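Peptidase M28 (Shewanella amazonensis SB2B, PDB 3IIB) probably acts as a zinc-dependent dipeptidase or carboxypeptidase of family M28, active as a homodimer. Local coordinates at residues A[117-122]-A[132-137]; A[168-173]-A[207-212]; A[251-256]-A[375-380]; A[294-299]-A[315-320]. One frame throughout, in Å; residues are numbered along the deposited sequence. Where two conformers were deposited one is given.

Contact 1: residues A[117-122]-A[132-137]; sequences QDLQNA and AFIDAK
L119 packs its isobutyl end against A132 and I134 in a small, buried and wholly apolar helix-to-strand contact inside a beta-alpha-beta unit, where strand 106-113 passes through helix 116-120 into strand 131-134. The helix is short and presents this one side chain to the strand, which meets it with A132 and I134, the first and third residues of 132-137. The first torsion of L119 sets CG anti to the backbone N (chi1 173°) and carries it toward the strand. Of the two methyls beyond, CD1 comes to 4.2 Å from CB of A132, while CD2 lies 3.8 Å from CD1 of I134 and 4.0 Å from its CG1. The L119 and I134 chains cross at about a right angle, and the isoleucine arrives by its long branch, since CG1 and CD1, not CG2, do the touching. Between them in sequence, F133 points away to the other face of the sheet, against A206 and I209 of helix 203-213. F113 of the preceding strand also packs on L119, and A160 and A161 bring helix 145-163 against the same leucine; A161 also reaches A132. With only 116 Å² buried and only aliphatic carbons in touch, the contact rests on van der Waals packing and the exclusion of water, and it lacks the directional bonds that would fix its register.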
loop_
_atom_site.group_PDB
_atom_site.type_symbol
_atom_site.label_atom_id
_atom_site.label_comp_id
_atom_site.label_asym_id
_atom_site.label_seq_id
_atom_site.Cartn_x
_atom_site.Cartn_y
_atom_site.Cartn_z
ATOM N N GLN A 117 -26.745 7.991 -1.051
ATOM C CA GLN A 117 -28.112 8.421 -0.730
ATOM C C GLN A 117 -28.191 9.916 -0.424
ATOM O O GLN A 117 -29.088 10.604 -0.881
ATOM C CB GLN A 117 -28.685 7.623 0.438
ATOM C CG GLN A 117 -30.202 7.843 0.651
ATOM C CD GLN A 117 -31.051 7.541 -0.603
ATOM O OE1 GLN A 117 -31.567 8.457 -1.262
ATOM N NE2 GLN A 117 -31.190 6.252 -0.933
ATOM N N ASP A 118 -27.211 10.420 0.328
ATOM C CA ASP A 118 -27.141 11.845 0.636
ATOM C C ASP A 118 -26.969 12.693 -0.614
ATOM O O ASP A 118 -27.615 13.720 -0.775
ATOM C CB ASP A 118 -26.029 12.104 1.648
ATOM C CG ASP A 118 -26.373 11.550 3.019
ATOM O OD1 ASP A 118 -27.520 11.762 3.475
ATOM O OD2 ASP A 118 -25.520 10.900 3.642
ATOM N N LEU A 119 -26.141 12.219 -1.526
ATOM C CA LEU A 119 -25.954 12.879 -2.812
ATOM C C LEU A 119 -27.264 12.878 -3.604
ATOM O O LEU A 119 -27.661 13.904 -4.168
ATOM C CB LEU A 119 -24.857 12.170 -3.593
ATOM C CG LEU A 119 -24.640 12.617 -5.020
ATOM C CD1 LEU A 119 -24.427 14.159 -5.125
ATOM C CD2 LEU A 119 -23.464 11.810 -5.622
ATOM N N GLN A 120 -27.930 11.722 -3.615
ATOM C CA GLN A 120 -29.217 11.584 -4.323
ATOM C C GLN A 120 -30.292 12.521 -3.741
ATOM O O GLN A 120 -31.174 12.986 -4.475
ATOM C CB GLN A 120 -29.698 10.130 -4.301
ATOM C CG GLN A 120 -28.910 9.208 -5.215
ATOM C CD GLN A 120 -29.184 7.728 -4.998
ATOM O OE1 GLN A 120 -29.389 7.274 -3.865
ATOM N NE2 GLN A 120 -29.135 6.949 -6.093
ATOM N N ASN A 121 -30.216 12.788 -2.438
ATOM C CA ASN A 121 -31.105 13.733 -1.756
ATOM C C ASN A 121 -30.774 15.215 -1.949
ATOM O O ASN A 121 -31.567 16.063 -1.554
ATOM C CB ASN A 121 -31.107 13.475 -0.247
ATOM C CG ASN A 121 -31.691 12.131 0.129
ATOM O OD1 ASN A 121 -32.369 11.491 -0.660
ATOM N ND2 ASN A 121 -31.420 11.698 1.352
ATOM N N ALA A 122 -29.627 15.545 -2.539
ATOM C CA ALA A 122 -29.248 16.941 -2.705
ATOM C C ALA A 122 -30.246 17.667 -3.603
ATOM O O ALA A 122 -30.958 17.048 -4.377
ATOM C CB ALA A 122 -27.808 17.057 -3.290
ATOM N N ALA A 132 -18.711 16.525 -6.962
ATOM C CA ALA A 132 -19.241 15.785 -5.805
ATOM C C ALA A 132 -18.124 14.948 -5.213
ATOM O O ALA A 132 -17.315 14.421 -5.956
ATOM C CB ALA A 132 -20.437 14.889 -6.210
ATOM N N PHE A 133 -18.132 14.814 -3.884
ATOM C CA PHE A 133 -17.222 13.924 -3.146
ATOM C C PHE A 133 -18.070 13.044 -2.222
ATOM O O PHE A 133 -18.643 13.523 -1.254
ATOM C CB PHE A 133 -16.159 14.770 -2.401
ATOM C CG PHE A 133 -15.340 14.022 -1.364
ATOM C CD1 PHE A 133 -14.794 12.751 -1.628
ATOM C CD2 PHE A 133 -15.145 14.584 -0.100
ATOM C CE1 PHE A 133 -14.071 12.065 -0.644
ATOM C CE2 PHE A 133 -14.406 13.931 0.859
ATOM C CZ PHE A 133 -13.886 12.664 0.605
ATOM N N ILE A 134 -18.167 11.751 -2.538
ATOM C CA ILE A 134 -18.812 10.801 -1.661
ATOM C C ILE A 134 -17.747 10.204 -0.758
ATOM O O ILE A 134 -16.763 9.632 -1.252
ATOM C CB ILE A 134 -19.498 9.635 -2.435
ATOM C CG1 ILE A 134 -20.612 10.137 -3.357
ATOM C CG2 ILE A 134 -20.004 8.535 -1.405
ATOM C CD1 ILE A 134 -21.290 9.054 -4.269
ATOM N N ASP A 135 -17.929 10.365 0.559
ATOM C CA ASP A 135 -16.918 10.006 1.531
ATOM C C ASP A 135 -17.167 8.674 2.263
ATOM O O ASP A 135 -16.394 8.321 3.160
ATOM C CB ASP A 135 -16.774 11.118 2.564
ATOM C CG ASP A 135 -15.631 10.875 3.541
ATOM O OD1 ASP A 135 -14.490 10.586 3.111
ATOM O OD2 ASP A 135 -15.883 11.009 4.758
ATOM N N ALA A 136 -18.193 7.921 1.883
ATOM C CA ALA A 136 -18.555 6.740 2.665
ATOM C C ALA A 136 -17.381 5.774 2.862
ATOM O O ALA A 136 -16.783 5.350 1.916
ATOM C CB ALA A 136 -19.707 5.985 2.006
ATOM N N LYS A 137 -17.128 5.398 4.111
ATOM C CA LYS A 137 -16.103 4.439 4.474
ATOM C C LYS A 137 -16.703 3.051 4.444
ATOM O O LYS A 137 -17.853 2.874 4.822
ATOM C CB LYS A 137 -15.593 4.718 5.894
ATOM C CG LYS A 137 -14.776 5.983 6.006
ATOM C CD LYS A 137 -14.259 6.190 7.440
ATOM C CE LYS A 137 -13.444 7.455 7.562
ATOM N NZ LYS A 137 -13.125 7.752 8.994
#

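Contact 2: residues A[168-173]-A[207-212]; sequences GIIIRS and DLINAM
R172 and D207 make the polar half of this contact, a salt bridge from the end of strand 168-172 to helix 203-213. The guanidinium meets the acid end-on, but both nitrogens converge on one oxygen: NH2 reaches OD1 of D207 at 2.9 Å and NH1 reaches the same OD1 at 3.1 Å, from the same face of the carboxylate. Sharing OD1 sets this apart from the two-oxygen pairing; nor is it flat, the two planes being 41° apart. The arginine chain bends at chi3 (-70°), which swings its end toward the helix. NE is held by D135 OD1, and NH1 also bonds N203 OD1. At the guanidinium edge, ND2 of N210 faces NH2 of R172 at 3.4 Å, donor to donor, so the two do not bond; ND2 donates to D135 OD2 and OD1 accepts from R112. With a leucine in place of R172, OD1 of D207 would probably lose both of these donors and D135 a charged mate. The apolar half is a single meeting, I170 and I209 reaching tip to tip with their CD1 methyls 3.7 Å apart. The axes of 168-172 and 207-212 approach to 10.6 Å at 105°, so the helix runs across the strand. I209 also packs on F133 of strand 131-134, I201 of strand 198-201 and I82 of strand 62-84, while L208, A211 and M212 meet V32 of the second subunit.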
loop_
_atom_site.group_PDB
_atom_site.type_symbol
_atom_site.label_atom_id
_atom_site.label_comp_id
_atom_site.label_asym_id
_atom_site.label_seq_id
_atom_site.Cartn_x
_atom_site.Cartn_y
_atom_site.Cartn_z
ATOM N N GLY A 168 -18.115 16.687 -12.171
ATOM C CA GLY A 168 -17.281 15.532 -11.884
ATOM C C GLY A 168 -17.610 14.910 -10.546
ATOM O O GLY A 168 -18.308 15.513 -9.738
ATOM N N ILE A 169 -17.068 13.707 -10.290
ATOM C CA ILE A 169 -17.210 13.092 -8.987
ATOM C C ILE A 169 -15.887 12.450 -8.589
ATOM O O ILE A 169 -15.169 11.866 -9.420
ATOM C CB ILE A 169 -18.346 12.092 -8.936
ATOM C CG1 ILE A 169 -18.456 11.439 -7.564
ATOM C CG2 ILE A 169 -18.207 10.974 -10.012
ATOM C CD1 ILE A 169 -19.770 10.647 -7.414
ATOM N N ILE A 170 -15.525 12.647 -7.316
ATOM C CA ILE A 170 -14.521 11.806 -6.685
ATOM C C ILE A 170 -15.176 11.049 -5.557
ATOM O O ILE A 170 -16.031 11.593 -4.859
ATOM C CB ILE A 170 -13.293 12.597 -6.133
ATOM C CG1 ILE A 170 -13.725 13.797 -5.313
ATOM C CG2 ILE A 170 -12.335 13.039 -7.318
ATOM C CD1 ILE A 170 -12.585 14.388 -4.358
ATOM N N ILE A 171 -14.736 9.811 -5.355
ATOM C CA ILE A 171 -15.202 9.028 -4.225
ATOM C C ILE A 171 -14.039 8.558 -3.346
ATOM O O ILE A 171 -12.920 8.315 -3.820
ATOM C CB ILE A 171 -16.076 7.802 -4.652
ATOM C CG1 ILE A 171 -15.255 6.694 -5.342
ATOM C CG2 ILE A 171 -17.312 8.278 -5.441
ATOM C CD1 ILE A 171 -16.080 5.398 -5.598
ATOM N N ARG A 172 -14.303 8.422 -2.056
ATOM C CA ARG A 172 -13.445 7.599 -1.234
ATOM C C ARG A 172 -13.499 6.177 -1.761
ATOM O O ARG A 172 -14.576 5.584 -1.890
ATOM C CB ARG A 172 -13.892 7.589 0.228
ATOM C CG ARG A 172 -13.060 6.661 1.148
ATOM C CD ARG A 172 -13.633 6.622 2.574
ATOM N NE ARG A 172 -13.442 7.880 3.284
ATOM C CZ ARG A 172 -12.367 8.184 4.013
ATOM N NH1 ARG A 172 -11.356 7.296 4.171
ATOM N NH2 ARG A 172 -12.300 9.368 4.615
ATOM N N SER A 173 -12.318 5.644 -2.061
ATOM C CA SER A 173 -12.178 4.281 -2.561
ATOM C C SER A 173 -13.010 3.322 -1.750
ATOM O O SER A 173 -13.058 3.412 -0.500
ATOM C CB SER A 173 -10.723 3.844 -2.516
ATOM O OG SER A 173 -9.985 4.400 -3.608
ATOM N N ASP A 207 -9.354 11.079 3.855
ATOM C CA ASP A 207 -9.157 11.554 5.226
ATOM C C ASP A 207 -8.592 12.995 5.184
ATOM O O ASP A 207 -8.965 13.840 5.984
ATOM C CB ASP A 207 -8.158 10.716 6.011
ATOM C CG ASP A 207 -8.629 9.321 6.274
ATOM O OD1 ASP A 207 -9.858 9.070 6.161
ATOM O OD2 ASP A 207 -7.756 8.464 6.552
ATOM N N LEU A 208 -7.655 13.238 4.271
ATOM C CA LEU A 208 -7.018 14.551 4.168
ATOM C C LEU A 208 -8.032 15.632 3.789
ATOM O O LEU A 208 -8.035 16.737 4.352
ATOM C CB LEU A 208 -5.878 14.516 3.151
ATOM C CG LEU A 208 -5.178 15.834 2.813
ATOM C CD1 LEU A 208 -4.504 16.381 4.071
ATOM C CD2 LEU A 208 -4.147 15.548 1.667
ATOM N N ILE A 209 -8.886 15.312 2.825
ATOM C CA ILE A 209 -9.863 16.255 2.351
ATOM C C ILE A 209 -10.795 16.562 3.550
ATOM O O ILE A 209 -11.139 17.710 3.807
ATOM C CB ILE A 209 -10.650 15.724 1.170
ATOM C CG1 ILE A 209 -9.776 15.697 -0.079
ATOM C CG2 ILE A 209 -11.882 16.614 0.906
ATOM C CD1 ILE A 209 -10.493 15.201 -1.387
ATOM N N ASN A 210 -11.185 15.526 4.278
ATOM C CA ASN A 210 -12.054 15.694 5.447
ATOM C C ASN A 210 -11.424 16.644 6.479
ATOM O O ASN A 210 -12.108 17.517 7.013
ATOM C CB ASN A 210 -12.349 14.359 6.133
ATOM C CG ASN A 210 -13.458 13.543 5.449
ATOM O OD1 ASN A 210 -14.284 14.060 4.677
ATOM N ND2 ASN A 210 -13.516 12.255 5.805
ATOM N N ALA A 211 -10.133 16.472 6.764
ATOM C CA ALA A 211 -9.400 17.313 7.734
ATOM C C ALA A 211 -9.411 18.797 7.342
ATOM O O ALA A 211 -9.483 19.687 8.194
ATOM C CB ALA A 211 -7.959 16.813 7.840
HETATM N N MSE A 212 -9.331 19.069 6.040
HETATM C CA MSE A 212 -9.458 20.440 5.553
HETATM C C MSE A 212 -10.883 21.013 5.675
HETATM O O MSE A 212 -11.046 22.182 6.030
HETATM C CB MSE A 212 -8.996 20.489 4.100
HETATM C CG MSE A 212 -7.491 20.358 3.979
HETATM SE SE MSE A 212 -6.866 20.590 2.182
HETATM C CE MSE A 212 -5.159 19.625 2.374
#

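Contact 3: residues A[251-256]-A[375-380]; sequences IVLIGA and PDVSML
L253 of strand 247-257 leans onto V377 in the loop between strands 365-366 and 387-392, and its side chain can be followed outward. CB points toward the loop but is still 5.9 Å from CG1 of V377. The first torsion, with CG anti to the backbone N (chi1 -170°), carries CG out toward the loop, and the branch there gives two methyls. CD2 makes the closest meeting, 4.3 Å from CG1 of V377, and CD1 lies 4.8 Å from CD1 of L380, a loose neighbour. V298 and Y300 of the adjoining strand 293-300, with H324, also pack on the same leucine. Further along, G255 brings no side chain to the loop, and the carbonyl carbon of A256 lies 4.3 Å from OD2 of D376; the methyl of A256 itself turns away, toward V274 and V277 of helix 267-285. The loop folds tightly on itself. P375 O accepts both OG of S378, at 2.7 Å, and its backbone N, and a type I turn from V377 to L380 follows. The backbone N of D376 is bonded to E329. The D376 side chain lies beside the zinc ligand H257 and E303, a zinc-binding residue of this protein that holds no metal in this chain. It is about 7 Å from a bound zinc ion, so the segment borders the metal site without supplying a ligand in this model. Between the two segments the interaction is thus light: thinly spaced methyls on the side of the core and an acid beside the backbone at the metal end, with the loop braced by its own turn bonds and by E329.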
loop_
_atom_site.group_PDB
_atom_site.type_symbol
_atom_site.label_atom_id
_atom_site.label_comp_id
_atom_site.label_asym_id
_atom_site.label_seq_id
_atom_site.Cartn_x
_atom_site.Cartn_y
_atom_site.Cartn_z
ATOM N N ILE A 251 -24.035 -32.028 -15.526
ATOM C CA ILE A 251 -22.884 -31.160 -15.339
ATOM C C ILE A 251 -22.829 -30.591 -13.927
ATOM O O ILE A 251 -23.815 -30.052 -13.434
ATOM C CB ILE A 251 -22.941 -29.971 -16.301
ATOM C CG1 ILE A 251 -22.833 -30.455 -17.750
ATOM C CG2 ILE A 251 -21.838 -28.973 -15.985
ATOM C CD1 ILE A 251 -23.741 -29.697 -18.666
ATOM N N VAL A 252 -21.674 -30.720 -13.296
ATOM C CA VAL A 252 -21.342 -29.971 -12.088
ATOM C C VAL A 252 -20.410 -28.872 -12.568
ATOM O O VAL A 252 -19.324 -29.144 -13.125
ATOM C CB VAL A 252 -20.634 -30.842 -11.064
ATOM C CG1 VAL A 252 -20.073 -29.988 -9.906
ATOM C CG2 VAL A 252 -21.610 -31.959 -10.578
ATOM N N LEU A 253 -20.821 -27.628 -12.395
ATOM C CA LEU A 253 -20.073 -26.480 -12.881
ATOM C C LEU A 253 -19.350 -25.820 -11.710
ATOM O O LEU A 253 -19.981 -25.426 -10.721
ATOM C CB LEU A 253 -21.038 -25.483 -13.523
ATOM C CG LEU A 253 -20.498 -24.294 -14.329
ATOM C CD1 LEU A 253 -21.617 -23.637 -15.120
ATOM C CD2 LEU A 253 -19.827 -23.275 -13.462
ATOM N N ILE A 254 -18.042 -25.676 -11.834
ATOM C CA ILE A 254 -17.278 -24.919 -10.849
ATOM C C ILE A 254 -16.533 -23.842 -11.629
ATOM O O ILE A 254 -15.885 -24.104 -12.663
ATOM C CB ILE A 254 -16.350 -25.831 -9.976
ATOM C CG1 ILE A 254 -15.372 -26.636 -10.848
ATOM C CG2 ILE A 254 -17.206 -26.742 -8.959
ATOM C CD1 ILE A 254 -14.355 -27.468 -9.989
ATOM N N GLY A 255 -16.715 -22.616 -11.176
ATOM C CA GLY A 255 -16.283 -21.474 -11.963
ATOM C C GLY A 255 -15.429 -20.458 -11.236
ATOM O O GLY A 255 -15.291 -20.457 -10.001
ATOM N N ALA A 256 -14.906 -19.541 -12.039
ATOM C CA ALA A 256 -14.201 -18.348 -11.578
ATOM C C ALA A 256 -14.276 -17.383 -12.740
ATOM O O ALA A 256 -14.701 -17.784 -13.847
ATOM C CB ALA A 256 -12.703 -18.679 -11.239
ATOM N N PRO A 375 -20.985 -14.459 -8.420
ATOM C CA PRO A 375 -21.491 -13.524 -9.399
ATOM C C PRO A 375 -21.869 -14.132 -10.742
ATOM O O PRO A 375 -22.985 -13.923 -11.223
ATOM C CB PRO A 375 -20.331 -12.537 -9.566
ATOM C CG PRO A 375 -19.534 -12.661 -8.385
ATOM C CD PRO A 375 -19.773 -13.969 -7.753
ATOM N N ASP A 376 -20.961 -14.889 -11.345
ATOM C CA ASP A 376 -21.213 -15.436 -12.678
ATOM C C ASP A 376 -22.259 -16.557 -12.761
ATOM O O ASP A 376 -22.711 -16.894 -13.862
ATOM C CB ASP A 376 -19.908 -15.929 -13.263
ATOM C CG ASP A 376 -18.927 -14.797 -13.488
ATOM O OD1 ASP A 376 -19.340 -13.838 -14.159
ATOM O OD2 ASP A 376 -17.779 -14.857 -12.967
ATOM N N VAL A 377 -22.607 -17.147 -11.620
ATOM C CA VAL A 377 -23.674 -18.149 -11.581
ATOM C C VAL A 377 -24.945 -17.643 -10.894
ATOM O O VAL A 377 -25.918 -18.391 -10.718
ATOM C CB VAL A 377 -23.186 -19.473 -10.914
ATOM C CG1 VAL A 377 -21.987 -19.992 -11.669
ATOM C CG2 VAL A 377 -22.879 -19.265 -9.423
ATOM N N SER A 378 -24.952 -16.355 -10.547
ATOM C CA SER A 378 -26.015 -15.802 -9.708
ATOM C C SER A 378 -27.328 -15.685 -10.480
ATOM O O SER A 378 -28.372 -15.509 -9.858
ATOM C CB SER A 378 -25.620 -14.439 -9.133
ATOM O OG SER A 378 -25.445 -13.463 -10.154
HETATM N N MSE A 379 -27.275 -15.798 -11.823
HETATM C CA MSE A 379 -28.493 -15.705 -12.642
HETATM C C MSE A 379 -29.124 -17.070 -12.864
HETATM O O MSE A 379 -30.212 -17.211 -13.426
HETATM C CB MSE A 379 -28.217 -14.968 -13.969
HETATM C CG MSE A 379 -27.498 -15.758 -15.010
HETATM SE SE MSE A 379 -25.683 -16.154 -14.548
HETATM C CE MSE A 379 -24.994 -14.366 -14.458
ATOM N N LEU A 380 -28.447 -18.113 -12.409
ATOM C CA LEU A 380 -28.839 -19.444 -12.763
ATOM C C LEU A 380 -29.996 -20.019 -11.926
ATOM O O LEU A 380 -30.823 -20.741 -12.464
ATOM C CB LEU A 380 -27.616 -20.400 -12.790
ATOM C CG LEU A 380 -26.447 -20.033 -13.722
ATOM C CD1 LEU A 380 -25.388 -21.135 -13.637
ATOM C CD2 LEU A 380 -26.930 -19.821 -15.175
#

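Contact 4: residues A[294-299]-A[315-320]; sequences TIRVVL and KEHEAE
R296 reaches out from strand 293-300 to E320, just beyond helix 308-316, and the pair forms the tight part of this contact. The two chains come from opposite directions and meet end-on, each nitrogen taking its own oxygen: NH1 to OE1 at 2.7 Å, nearly straight at 172°, and NH2 to OE2 at 3.0 Å. Both oxygens are met on their syn sides, although the guanidinium and carboxylate planes are 36° apart. A bend at chi3 (-69°) turns the arginine end to present this edge, and the extended glutamate does the rest, bridging a CA-to-CA separation of 12.6 Å between R296 and E320. H317 adds a third bond, its ND1 donating to OE1 of E320 at 2.8 Å from the face of the carboxylate opposite to NH1. Its NE2 is bonded to E66, and its ring stacks on Y313, whose hydroxyl also bonds R296 NH1; NE of R296 is paired with E241. The loose side is the outer surface of 315-320, where K315, E316, E318 and A319 are exposed and the lysine is modelled only as far as CG. A glutamine in place of E320 would probably leave R296 with one charged partner fewer and H317 ND1 without the anion it donates to. Gripped by three donors, the glutamate is likely to stay ionised, and two carboxylates flanking the imidazole would favour its protonated form, probably making a charge network, largely buried, between sheet and helix end.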
loop_
_atom_site.group_PDB
_atom_site.type_symbol
_atom_site.label_atom_id
_atom_site.label_comp_id
_atom_site.label_asym_id
_atom_site.label_seq_id
_atom_site.Cartn_x
_atom_site.Cartn_y
_atom_site.Cartn_z
ATOM N N THR A 294 -20.309 -35.163 -15.462
ATOM C CA THR A 294 -19.238 -34.349 -16.015
ATOM C C THR A 294 -18.960 -33.172 -15.080
ATOM O O THR A 294 -19.897 -32.583 -14.553
ATOM C CB THR A 294 -19.616 -33.875 -17.404
ATOM O OG1 THR A 294 -19.740 -35.034 -18.245
ATOM C CG2 THR A 294 -18.576 -32.869 -17.940
ATOM N N ILE A 295 -17.688 -32.887 -14.817
ATOM C CA ILE A 295 -17.311 -31.681 -14.075
ATOM C C ILE A 295 -16.790 -30.663 -15.058
ATOM O O ILE A 295 -15.825 -30.915 -15.776
ATOM C CB ILE A 295 -16.272 -31.981 -12.996
ATOM C CG1 ILE A 295 -16.903 -32.912 -11.945
ATOM C CG2 ILE A 295 -15.704 -30.692 -12.349
ATOM C CD1 ILE A 295 -15.859 -33.679 -11.036
ATOM N N ARG A 296 -17.416 -29.501 -15.071
ATOM C CA ARG A 296 -17.074 -28.467 -16.028
ATOM C C ARG A 296 -16.487 -27.252 -15.285
ATOM O O ARG A 296 -17.161 -26.647 -14.428
ATOM C CB ARG A 296 -18.314 -28.078 -16.846
ATOM C CG ARG A 296 -18.008 -26.987 -17.886
ATOM C CD ARG A 296 -19.204 -26.616 -18.728
ATOM N NE ARG A 296 -19.568 -27.718 -19.618
ATOM C CZ ARG A 296 -20.738 -27.836 -20.248
ATOM N NH1 ARG A 296 -21.715 -26.926 -20.085
ATOM N NH2 ARG A 296 -20.937 -28.865 -21.050
ATOM N N VAL A 297 -15.222 -26.923 -15.607
ATOM C CA VAL A 297 -14.573 -25.719 -15.120
ATOM C C VAL A 297 -14.909 -24.614 -16.101
ATOM O O VAL A 297 -14.662 -24.755 -17.288
ATOM C CB VAL A 297 -13.044 -25.880 -14.997
ATOM C CG1 VAL A 297 -12.353 -24.536 -14.679
ATOM C CG2 VAL A 297 -12.691 -26.901 -13.893
ATOM N N VAL A 298 -15.507 -23.525 -15.621
ATOM C CA VAL A 298 -15.786 -22.398 -16.500
ATOM C C VAL A 298 -15.033 -21.190 -15.981
ATOM O O VAL A 298 -15.225 -20.787 -14.819
ATOM C CB VAL A 298 -17.304 -22.060 -16.630
ATOM C CG1 VAL A 298 -17.494 -20.928 -17.605
ATOM C CG2 VAL A 298 -18.062 -23.287 -17.023
ATOM N N LEU A 299 -14.184 -20.623 -16.843
ATOM C CA LEU A 299 -13.426 -19.449 -16.513
ATOM C C LEU A 299 -14.051 -18.309 -17.294
ATOM O O LEU A 299 -13.870 -18.198 -18.507
ATOM C CB LEU A 299 -11.936 -19.632 -16.824
ATOM C CG LEU A 299 -11.253 -20.859 -16.252
ATOM C CD1 LEU A 299 -9.745 -20.901 -16.605
ATOM C CD2 LEU A 299 -11.433 -20.836 -14.730
ATOM N N LYS A 315 -27.372 -17.891 -21.432
ATOM C CA LYS A 315 -28.193 -17.901 -22.645
ATOM C C LYS A 315 -27.732 -18.953 -23.638
ATOM O O LYS A 315 -28.562 -19.716 -24.184
ATOM C CB LYS A 315 -28.218 -16.513 -23.291
ATOM C CG LYS A 315 -29.040 -15.533 -22.497
ATOM N N GLU A 316 -26.436 -19.034 -23.882
ATOM C CA GLU A 316 -25.856 -20.002 -24.828
ATOM C C GLU A 316 -26.167 -21.443 -24.435
ATOM O O GLU A 316 -26.414 -22.293 -25.297
ATOM C CB GLU A 316 -24.348 -19.795 -24.928
ATOM C CG GLU A 316 -23.561 -20.900 -25.648
ATOM C CD GLU A 316 -23.844 -20.977 -27.131
ATOM O OE1 GLU A 316 -24.303 -19.965 -27.739
ATOM O OE2 GLU A 316 -23.614 -22.072 -27.683
ATOM N N HIS A 317 -26.194 -21.711 -23.134
ATOM C CA HIS A 317 -26.398 -23.075 -22.621
ATOM C C HIS A 317 -27.830 -23.299 -22.143
ATOM O O HIS A 317 -28.123 -24.258 -21.433
ATOM C CB HIS A 317 -25.358 -23.373 -21.510
ATOM C CG HIS A 317 -23.951 -23.449 -22.019
ATOM N ND1 HIS A 317 -23.296 -24.648 -22.233
ATOM C CD2 HIS A 317 -23.066 -22.475 -22.351
ATOM C CE1 HIS A 317 -22.082 -24.404 -22.698
ATOM N NE2 HIS A 317 -21.920 -23.094 -22.782
ATOM N N GLU A 318 -28.747 -22.447 -22.595
ATOM C CA GLU A 318 -30.142 -22.497 -22.180
ATOM C C GLU A 318 -30.739 -23.909 -22.254
ATOM O O GLU A 318 -31.345 -24.355 -21.288
ATOM C CB GLU A 318 -30.969 -21.536 -23.053
ATOM C CG GLU A 318 -32.448 -21.548 -22.780
ATOM C CD GLU A 318 -33.227 -20.672 -23.757
ATOM O OE1 GLU A 318 -32.630 -20.134 -24.720
ATOM O OE2 GLU A 318 -34.450 -20.538 -23.556
ATOM N N ALA A 319 -30.541 -24.605 -23.374
ATOM C CA ALA A 319 -31.121 -25.949 -23.564
ATOM C C ALA A 319 -30.441 -26.995 -22.676
ATOM O O ALA A 319 -30.979 -28.073 -22.514
ATOM C CB ALA A 319 -31.019 -26.408 -25.027
ATOM N N GLU A 320 -29.240 -26.677 -22.163
ATOM C CA GLU A 320 -28.450 -27.573 -21.345
ATOM C C GLU A 320 -28.650 -27.341 -19.841
ATOM O O GLU A 320 -28.164 -28.127 -19.023
ATOM C CB GLU A 320 -26.972 -27.383 -21.687
ATOM C CG GLU A 320 -26.093 -28.538 -21.305
ATOM C CD GLU A 320 -24.594 -28.231 -21.457
ATOM O OE1 GLU A 320 -24.183 -27.066 -21.234
ATOM O OE2 GLU A 320 -23.797 -29.174 -21.716
#

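How the contacts relate
The four contacts fall into two pairs on opposite sides of the chain's centre, though all reach the same large mixed sheet. Contacts 1 and 2, centres 11 Å apart, come first along the chain and join through neighbouring strands 131-134 and 168-172, where I134 O and R172 N probably bond. Contacts 3 and 4, centres about 8 Å apart, lie on neighbouring strands 247-257 and 293-300; contact 4 is nested in the long loop closed by contact 3. Centres of contacts 1 and 4 are about 41 Å apart. The second pair lies in the M28 peptidase region, where contact 3 borders the zinc site and contact 4 lies away from it; the first pair lies far off in the same sheet, contact 2 reaching the second subunit.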